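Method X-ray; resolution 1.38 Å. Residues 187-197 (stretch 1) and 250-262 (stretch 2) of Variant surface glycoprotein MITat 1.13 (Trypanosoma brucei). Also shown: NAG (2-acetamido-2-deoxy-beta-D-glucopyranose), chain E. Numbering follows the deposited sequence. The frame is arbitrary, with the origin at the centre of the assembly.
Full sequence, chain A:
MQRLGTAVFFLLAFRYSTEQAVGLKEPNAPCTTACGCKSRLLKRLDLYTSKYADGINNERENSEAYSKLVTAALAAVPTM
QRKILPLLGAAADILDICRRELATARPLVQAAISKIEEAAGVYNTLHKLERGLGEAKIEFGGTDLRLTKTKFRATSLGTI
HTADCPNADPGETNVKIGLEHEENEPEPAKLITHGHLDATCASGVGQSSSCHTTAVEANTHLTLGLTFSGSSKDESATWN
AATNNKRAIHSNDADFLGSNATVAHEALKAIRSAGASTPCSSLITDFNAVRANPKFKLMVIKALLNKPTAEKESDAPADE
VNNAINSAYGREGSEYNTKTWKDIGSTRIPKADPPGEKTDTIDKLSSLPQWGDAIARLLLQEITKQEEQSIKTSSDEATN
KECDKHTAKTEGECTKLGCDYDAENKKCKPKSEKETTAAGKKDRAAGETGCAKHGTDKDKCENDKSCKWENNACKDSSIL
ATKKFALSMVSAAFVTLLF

Stretch 1 (187-197) EPAKLITHGHL
Stretch 2 250-262: HSNDADFLGSNAT

The two stretches run in opposite directions, and the contact changes character along its length: loop against helix and turn at the start of stretch 1, a paired antiparallel sheet at its end. Strand 194-197 meets strand 250-253 with 152° between their N-to-C directions and a closest axial approach of 4.4 Å. Together the stretches bury 857 Å².

Glu187 (phi/psi -61/147) and Pro188 (-60/143) begin in extended form beside helix 260-262. Pro188, its ring C-gamma exo, sets CB 3.8 Å from Ala261 CB, a small apolar contact, with Pro188 CA 5.8 Å from Ala261 CA. On the helix, Asn260 (chi1 m) points out of reach of stretch 1 and carries the glycan, its ND2 bonded to NAG C1 at 1.5 Å. Ala189 (-76/149) turns its CB away, but its O lies 3.7 Å from Leu257 CD1.

Lys190 (-81/-28) breaks the extended path. Its CB points sideways, yet the long chain, chi1 -102° and then t, t, t, reaches across so that NZ forms a salt bridge with Asp255 OD2 at 3.1 Å. Asp255 (chi1 t) also accepts from its own loop, Gly258 N to Asp255 OD1 at 3.0 Å, so one carboxylate ties Lys190 of stretch 1 to Gly258, inside the type II' turn from Leu257 to Asn260. Gly258 sits in that turn at 55/-130, where positive phi favours glycine, and Asn260 N bonds to Leu257 O at 2.9 Å.

Leu191 takes phi/psi 69/-58, and Ile192 N then bonds back to Lys190 O at 2.8 Å. A water stitches this kink to the other stretch: it donates to Lys190 O (3.1 Å) and Ile192 O (2.7 Å) and accepts from Leu257 N (2.9 Å). Ile192 (-119/120; chi1 m, chi2 t) points toward stretch 2, its CG2 lying 3.9 Å from Phe256 CD2 at the ring edge and 4.4 Å from Ala254 CB.

Thr193 (-120/-15; chi1 p) turns its side chain away and leaves the pairing to its backbone: Ala254 N donates to Thr193 O at 2.8 Å. Thr193 OG1 and His194 ND1 are hydrogen-bonded at 2.8 Å.

The ladder now takes over, alternating non-hydrogen-bonded and hydrogen-bonded pairs. His194 opposite Asp253 is non-hydrogen-bonded (CA-CA 4.5 Å), with diverging side chains; His194 is m at chi1. Gly195 (-105/148) pairs with Asn252 through two bonds, Gly195 N to Asn252 O at 2.7 Å and Asn252 N to Gly195 O at 2.8 Å. His196 (-125/130; chi1 m, chi2 -57°) and Ser251 (chi1 m) form the next non-hydrogen-bonded pair; the rule here is that such a pair sets both side chains on one face, where His196 ND1 donates to Ser251 OG at 2.7 Å, near the ring plane. Leu197 (-88/105; chi1 t, chi2 p) shares the other face with His250 (chi1 t), their CB atoms 4.4 Å apart, while Leu197 N donates to His250 O at 2.9 Å.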

ATOM      1  N   GLU A 187       9.554  -8.333  18.527  1.00 39.65           N
ATOM      2  CA  GLU A 187       8.176  -8.155  18.118  1.00 40.22           C
ATOM      3  C   GLU A 187       7.587  -6.911  18.783  1.00 37.74           C
ATOM      4  O   GLU A 187       7.929  -6.577  19.928  1.00 37.51           O
ATOM      5  CB  GLU A 187       7.336  -9.358  18.550  1.00 44.26           C
ATOM      6  CG  GLU A 187       7.272 -10.463  17.522  1.00 48.69           C
ATOM      7  CD  GLU A 187       7.126 -11.834  18.141  1.00 51.75           C
ATOM      8  OE1 GLU A 187       8.113 -12.601  18.117  1.00 53.81           O
ATOM      9  OE2 GLU A 187       6.027 -12.139  18.651  1.00 52.96           O
ATOM     10  N   PRO A 188       6.673  -6.222  18.098  1.00 36.55           N
ATOM     11  CA  PRO A 188       5.931  -5.133  18.744  1.00 35.99           C
ATOM     12  C   PRO A 188       5.141  -5.667  19.931  1.00 36.57           C
ATOM     13  O   PRO A 188       4.631  -6.792  19.900  1.00 36.47           O
ATOM     14  CB  PRO A 188       4.998  -4.626  17.634  1.00 34.89           C
ATOM     15  CG  PRO A 188       5.643  -5.085  16.352  1.00 35.50           C
ATOM     16  CD  PRO A 188       6.246  -6.418  16.704  1.00 35.77           C
ATOM     17  N   ALA A 189       5.070  -4.855  20.991  1.00 36.06           N
ATOM     18  CA  ALA A 189       4.468  -5.269  22.253  1.00 34.71           C
ATOM     19  C   ALA A 189       2.948  -5.279  22.160  1.00 32.67           C
ATOM     20  O   ALA A 189       2.340  -4.459  21.472  1.00 33.29           O
ATOM     21  CB  ALA A 189       4.915  -4.351  23.398  1.00 35.45           C
ATOM     22  N   LYS A 190       2.331  -6.192  22.915  1.00 32.94           N
ATOM     23  CA  LYS A 190       0.879  -6.303  22.924  1.00 33.07           C
ATOM     24  C   LYS A 190       0.245  -5.268  23.844  1.00 32.01           C
ATOM     25  O   LYS A 190      -0.871  -4.815  23.581  1.00 32.23           O
ATOM     26  CB  LYS A 190       0.487  -7.706  23.382  1.00 36.09           C
ATOM     27  CG  LYS A 190       0.063  -8.660  22.281  1.00 38.00           C
ATOM     28  CD  LYS A 190      -0.310 -10.011  22.882  1.00 40.14           C
ATOM     29  CE  LYS A 190      -1.344 -10.725  22.042  1.00 39.80           C
ATOM     30  NZ  LYS A 190      -1.385 -12.194  22.311  1.00 41.14           N
ATOM     31  N   LEU A 191       0.975  -4.858  24.876  1.00 31.07           N
ATOM     32  CA  LEU A 191       0.571  -3.823  25.831  1.00 30.60           C
ATOM     33  C   LEU A 191      -0.588  -4.164  26.782  1.00 30.46           C
ATOM     34  O   LEU A 191      -0.428  -4.073  28.000  1.00 31.87           O
ATOM     35  CB  LEU A 191       0.279  -2.485  25.141  1.00 30.87           C
ATOM     36  CG  LEU A 191       1.402  -2.007  24.201  1.00 31.37           C
ATOM     37  CD1 LEU A 191       0.927  -0.762  23.488  1.00 33.09           C
ATOM     38  CD2 LEU A 191       2.687  -1.719  24.953  1.00 32.29           C
ATOM     39  N   ILE A 192      -1.760  -4.516  26.267  1.00 29.07           N
ATOM     40  CA  ILE A 192      -2.934  -4.811  27.089  1.00 28.77           C
ATOM     41  C   ILE A 192      -3.348  -6.250  26.820  1.00 28.49           C
ATOM     42  O   ILE A 192      -3.607  -6.625  25.658  1.00 29.08           O
ATOM     43  CB  ILE A 192      -4.088  -3.829  26.814  1.00 29.38           C
ATOM     44  CG1 ILE A 192      -3.682  -2.405  27.208  1.00 30.02           C
ATOM     45  CG2 ILE A 192      -5.337  -4.293  27.529  1.00 30.72           C
ATOM     46  CD1 ILE A 192      -4.723  -1.336  26.863  1.00 30.31           C
ATOM     47  N   THR A 193      -3.342  -7.066  27.875  1.00 27.98           N
ATOM     48  CA  THR A 193      -3.894  -8.410  27.851  1.00 29.64           C
ATOM     49  C   THR A 193      -5.032  -8.643  28.847  1.00 28.12           C
ATOM     50  O   THR A 193      -5.739  -9.650  28.723  1.00 28.31           O
ATOM     51  CB  THR A 193      -2.790  -9.435  28.144  1.00 32.19           C
ATOM     52  OG1 THR A 193      -2.115  -9.096  29.362  1.00 33.17           O
ATOM     53  CG2 THR A 193      -1.778  -9.431  27.061  1.00 32.49           C
ATOM     54  N   HIS A 194      -5.231  -7.760  29.827  1.00 25.72           N
ATOM     55  CA  HIS A 194      -6.203  -7.976  30.888  1.00 26.47           C
ATOM     56  C   HIS A 194      -6.891  -6.665  31.212  1.00 25.38           C
ATOM     57  O   HIS A 194      -6.274  -5.592  31.185  1.00 25.96           O
ATOM     58  CB  HIS A 194      -5.539  -8.530  32.155  1.00 27.99           C
ATOM     59  CG  HIS A 194      -4.993  -9.908  31.979  1.00 30.88           C
ATOM     60  ND1 HIS A 194      -3.748 -10.145  31.446  1.00 31.58           N
ATOM     61  CD2 HIS A 194      -5.531 -11.123  32.237  1.00 32.27           C
ATOM     62  CE1 HIS A 194      -3.534 -11.447  31.394  1.00 32.69           C
ATOM     63  NE2 HIS A 194      -4.596 -12.064  31.877  1.00 33.65           N
ATOM     64  N   GLY A 195      -8.155  -6.781  31.591  1.00 26.19           N
ATOM     65  CA  GLY A 195      -8.893  -5.683  32.172  1.00 26.20           C
ATOM     66  C   GLY A 195      -9.000  -5.957  33.661  1.00 27.95           C
ATOM     67  O   GLY A 195      -9.063  -7.108  34.076  1.00 29.24           O
ATOM     68  N   HIS A 196      -9.019  -4.895  34.473  1.00 28.05           N
ATOM     69  CA  HIS A 196      -8.973  -4.998  35.927  1.00 27.31           C
ATOM     70  C   HIS A 196     -10.158  -4.266  36.516  1.00 27.30           C
ATOM     71  O   HIS A 196     -10.390  -3.089  36.218  1.00 26.18           O
ATOM     72  CB  HIS A 196      -7.681  -4.381  36.460  1.00 26.80           C
ATOM     73  CG  HIS A 196      -6.460  -4.959  35.827  1.00 27.30           C
ATOM     74  ND1 HIS A 196      -6.182  -6.308  35.852  1.00 28.27           N
ATOM     75  CD2 HIS A 196      -5.431  -4.376  35.167  1.00 26.56           C
ATOM     76  CE1 HIS A 196      -5.049  -6.535  35.206  1.00 27.50           C
ATOM     77  NE2 HIS A 196      -4.576  -5.379  34.769  1.00 27.34           N
ATOM     78  N   LEU A 197     -10.850  -4.949  37.405  1.00 28.61           N
ATOM     79  CA  LEU A 197     -11.901  -4.330  38.185  1.00 29.81           C
ATOM     80  C   LEU A 197     -11.219  -3.755  39.420  1.00 30.65           C
ATOM     81  O   LEU A 197     -10.708  -4.518  40.254  1.00 31.27           O
ATOM     82  CB  LEU A 197     -12.931  -5.383  38.558  1.00 31.64           C
ATOM     83  CG  LEU A 197     -13.933  -4.972  39.633  1.00 35.26           C
ATOM     84  CD1 LEU A 197     -14.670  -3.690  39.273  1.00 36.89           C
ATOM     85  CD2 LEU A 197     -14.916  -6.114  39.882  1.00 35.94           C
ATOM     86  N   HIS A 250     -10.129  -8.142  40.614  1.00 33.88           N
ATOM     87  CA  HIS A 250     -10.388  -9.223  39.675  1.00 33.48           C
ATOM     88  C   HIS A 250      -9.871  -8.791  38.312  1.00 32.14           C
ATOM     89  O   HIS A 250      -9.854  -7.596  37.995  1.00 33.03           O
ATOM     90  CB  HIS A 250     -11.881  -9.577  39.567  1.00 33.74           C
ATOM     91  CG  HIS A 250     -12.143 -10.860  38.837  1.00 37.26           C
ATOM     92  ND1 HIS A 250     -12.144 -12.088  39.466  1.00 38.94           N
ATOM     93  CD2 HIS A 250     -12.394 -11.110  37.530  1.00 39.61           C
ATOM     94  CE1 HIS A 250     -12.368 -13.037  38.576  1.00 39.90           C
ATOM     95  NE2 HIS A 250     -12.543 -12.469  37.396  1.00 40.20           N
ATOM     96  N   SER A 251      -9.462  -9.770  37.507  1.00 31.51           N
ATOM     97  CA  SER A 251      -8.971  -9.499  36.165  1.00 31.68           C
ATOM     98  C   SER A 251      -9.705 -10.364  35.151  1.00 32.20           C
ATOM     99  O   SER A 251     -10.076 -11.505  35.443  1.00 33.96           O
ATOM    100  CB  SER A 251      -7.462  -9.771  36.052  1.00 32.65           C
ATOM    101  OG  SER A 251      -6.711  -8.781  36.732  1.00 33.40           O
ATOM    102  N   ASN A 252      -9.927  -9.803  33.966  1.00 30.08           N
ATOM    103  CA  ASN A 252     -10.537 -10.517  32.858  1.00 29.16           C
ATOM    104  C   ASN A 252      -9.684 -10.339  31.615  1.00 28.67           C
ATOM    105  O   ASN A 252      -8.888  -9.406  31.509  1.00 29.90           O
ATOM    106  CB  ASN A 252     -11.953 -10.017  32.575  1.00 29.30           C
ATOM    107  CG  ASN A 252     -12.921 -10.392  33.670  1.00 30.29           C
ATOM    108  OD1 ASN A 252     -13.223 -11.569  33.876  1.00 31.64           O
ATOM    109  ND2 ASN A 252     -13.404  -9.400  34.396  1.00 29.66           N
ATOM    110  N   ASP A 253      -9.881 -11.238  30.662  1.00 29.58           N
ATOM    111  CA  ASP A 253      -9.045 -11.235  29.472  1.00 29.24           C
ATOM    112  C   ASP A 253      -9.462 -10.108  28.533  1.00 28.13           C
ATOM    113  O   ASP A 253     -10.652  -9.907  28.268  1.00 27.62           O
ATOM    114  CB  ASP A 253      -9.137 -12.573  28.748  1.00 33.47           C
ATOM    115  CG  ASP A 253      -8.445 -13.683  29.496  1.00 38.18           C
ATOM    116  OD1 ASP A 253      -7.405 -13.407  30.127  1.00 39.26           O
ATOM    117  OD2 ASP A 253      -8.941 -14.830  29.453  1.00 41.32           O
ATOM    118  N   ALA A 254      -8.474  -9.374  28.030  1.00 26.95           N
ATOM    119  CA  ALA A 254      -8.677  -8.228  27.150  1.00 27.62           C
ATOM    120  C   ALA A 254      -7.531  -8.163  26.141  1.00 27.37           C
ATOM    121  O   ALA A 254      -6.789  -7.182  26.033  1.00 28.44           O
ATOM    122  CB  ALA A 254      -8.787  -6.939  27.960  1.00 27.21           C
ATOM    123  N   ASP A 255      -7.392  -9.232  25.384  1.00 28.05           N
ATOM    124  CA  ASP A 255      -6.333  -9.323  24.345  1.00 29.62           C
ATOM    125  C   ASP A 255      -6.811  -8.616  23.067  1.00 28.92           C
ATOM    126  O   ASP A 255      -7.422  -9.284  22.249  1.00 29.18           O
ATOM    127  CB  ASP A 255      -5.987 -10.771  24.083  1.00 31.88           C
ATOM    128  CG  ASP A 255      -4.847 -10.904  23.108  1.00 34.56           C
ATOM    129  OD1 ASP A 255      -4.357  -9.881  22.689  1.00 33.52           O
ATOM    130  OD2 ASP A 255      -4.376 -11.982  22.940  1.00 36.85           O
ATOM    131  N   PHE A 256      -6.527  -7.333  22.937  1.00 27.82           N
ATOM    132  CA  PHE A 256      -7.014  -6.558  21.799  1.00 26.39           C
ATOM    133  C   PHE A 256      -6.248  -6.876  20.522  1.00 28.30           C
ATOM    134  O   PHE A 256      -6.849  -7.068  19.461  1.00 28.10           O
ATOM    135  CB  PHE A 256      -6.905  -5.073  22.102  1.00 27.41           C
ATOM    136  CG  PHE A 256      -7.973  -4.573  23.053  1.00 26.58           C
ATOM    137  CD1 PHE A 256      -9.207  -4.220  22.556  1.00 26.43           C
ATOM    138  CD2 PHE A 256      -7.749  -4.461  24.438  1.00 26.34           C
ATOM    139  CE1 PHE A 256     -10.221  -3.773  23.413  1.00 27.36           C
ATOM    140  CE2 PHE A 256      -8.749  -3.983  25.282  1.00 26.89           C
ATOM    141  CZ  PHE A 256      -9.985  -3.649  24.763  1.00 27.33           C
ATOM    142  N   LEU A 257      -4.923  -6.935  20.607  1.00 28.49           N
ATOM    143  CA  LEU A 257      -4.116  -7.084  19.396  1.00 29.39           C
ATOM    144  C   LEU A 257      -4.110  -8.511  18.873  1.00 29.72           C
ATOM    145  O   LEU A 257      -3.920  -8.728  17.664  1.00 29.91           O
ATOM    146  CB  LEU A 257      -2.673  -6.660  19.657  1.00 29.24           C
ATOM    147  CG  LEU A 257      -2.227  -5.263  19.204  1.00 30.11           C
ATOM    148  CD1 LEU A 257      -0.835  -4.937  19.735  1.00 29.10           C
ATOM    149  CD2 LEU A 257      -2.289  -5.166  17.721  1.00 27.84           C
ATOM    150  N   GLY A 258      -4.265  -9.493  19.744  1.00 31.45           N
ATOM    151  CA  GLY A 258      -4.122 -10.867  19.300  1.00 32.23           C
ATOM    152  C   GLY A 258      -2.775 -11.052  18.640  1.00 33.53           C
ATOM    153  O   GLY A 258      -1.740 -10.657  19.174  1.00 35.62           O
ATOM    154  N   SER A 259      -2.793 -11.644  17.457  1.00 33.27           N
ATOM    155  CA  SER A 259      -1.574 -11.890  16.705  1.00 33.13           C
ATOM    156  C   SER A 259      -1.312 -10.824  15.647  1.00 31.38           C
ATOM    157  O   SER A 259      -0.459 -11.035  14.782  1.00 32.09           O
ATOM    158  CB  SER A 259      -1.619 -13.290  16.103  1.00 34.33           C
ATOM    159  OG  SER A 259      -2.622 -13.431  15.118  1.00 35.79           O
ATOM    160  N   ASN A 260      -2.011  -9.692  15.692  1.00 30.04           N
ATOM    161  CA  ASN A 260      -1.895  -8.707  14.618  1.00 28.91           C
ATOM    162  C   ASN A 260      -0.484  -8.143  14.539  1.00 30.23           C
ATOM    163  O   ASN A 260       0.046  -7.932  13.441  1.00 30.48           O
ATOM    164  CB  ASN A 260      -2.830  -7.533  14.868  1.00 27.52           C
ATOM    165  CG  ASN A 260      -4.285  -7.781  14.469  1.00 27.45           C
ATOM    166  OD1 ASN A 260      -5.115  -6.889  14.660  1.00 25.88           O
ATOM    167  ND2 ASN A 260      -4.607  -8.963  13.951  1.00 27.14           N
ATOM    168  N   ALA A 261       0.136  -7.870  15.691  1.00 30.25           N
ATOM    169  CA  ALA A 261       1.478  -7.304  15.659  1.00 30.16           C
ATOM    170  C   ALA A 261       2.507  -8.357  15.280  1.00 30.71           C
ATOM    171  O   ALA A 261       3.480  -8.054  14.587  1.00 32.08           O
ATOM    172  CB  ALA A 261       1.830  -6.684  17.003  1.00 32.02           C
ATOM    173  N   THR A 262       2.294  -9.606  15.698  1.00 31.34           N
ATOM    174  CA  THR A 262       3.191 -10.686  15.309  1.00 32.69           C
ATOM    175  C   THR A 262       3.155 -10.897  13.808  1.00 31.63           C
ATOM    176  O   THR A 262       4.200 -11.070  13.187  1.00 31.81           O
ATOM    177  CB  THR A 262       2.781 -11.973  16.029  1.00 35.11           C
ATOM    178  OG1 THR A 262       2.731 -11.748  17.440  1.00 37.47           O
ATOM    179  CG2 THR A 262       3.733 -13.112  15.698  1.00 36.01           C
TER
HETATM  180  C1  NAG E 501      -6.052  -9.130  13.418  1.00 26.87           C
HETATM  181  C2  NAG E 501      -6.068 -10.088  12.137  1.00 28.48           C
HETATM  182  C3  NAG E 501      -7.438 -10.389  11.672  1.00 28.13           C
HETATM  183  C4  NAG E 501      -8.286 -10.835  12.839  1.00 28.19           C
HETATM  184  C5  NAG E 501      -8.130  -9.809  13.934  1.00 26.89           C
HETATM  185  C6  NAG E 501      -8.968 -10.149  15.142  1.00 27.54           C
HETATM  186  C7  NAG E 501      -4.242 -10.221  10.495  1.00 28.74           C
HETATM  187  C8  NAG E 501      -3.504  -9.452   9.476  1.00 27.50           C
HETATM  188  N2  NAG E 501      -5.196  -9.509  11.104  1.00 27.69           N
HETATM  189  O3  NAG E 501      -7.396 -11.425  10.721  1.00 29.90           O
HETATM  190  O4  NAG E 501      -9.520 -10.735  12.262  1.00 29.00           O
HETATM  191  O5  NAG E 501      -6.821  -9.775  14.361  1.00 26.56           O
HETATM  192  O6  NAG E 501      -9.097  -9.004  15.932  1.00 29.09           O
HETATM  193  O7  NAG E 501      -4.012 -11.355  10.670  1.00 30.52           O
HETATM  194  O   HOH W   1      -3.605  -6.166  23.041  1.00 25.61           O
HETATM  195  O   HOH W   2      -5.502 -12.017  27.709  1.00 44.29           O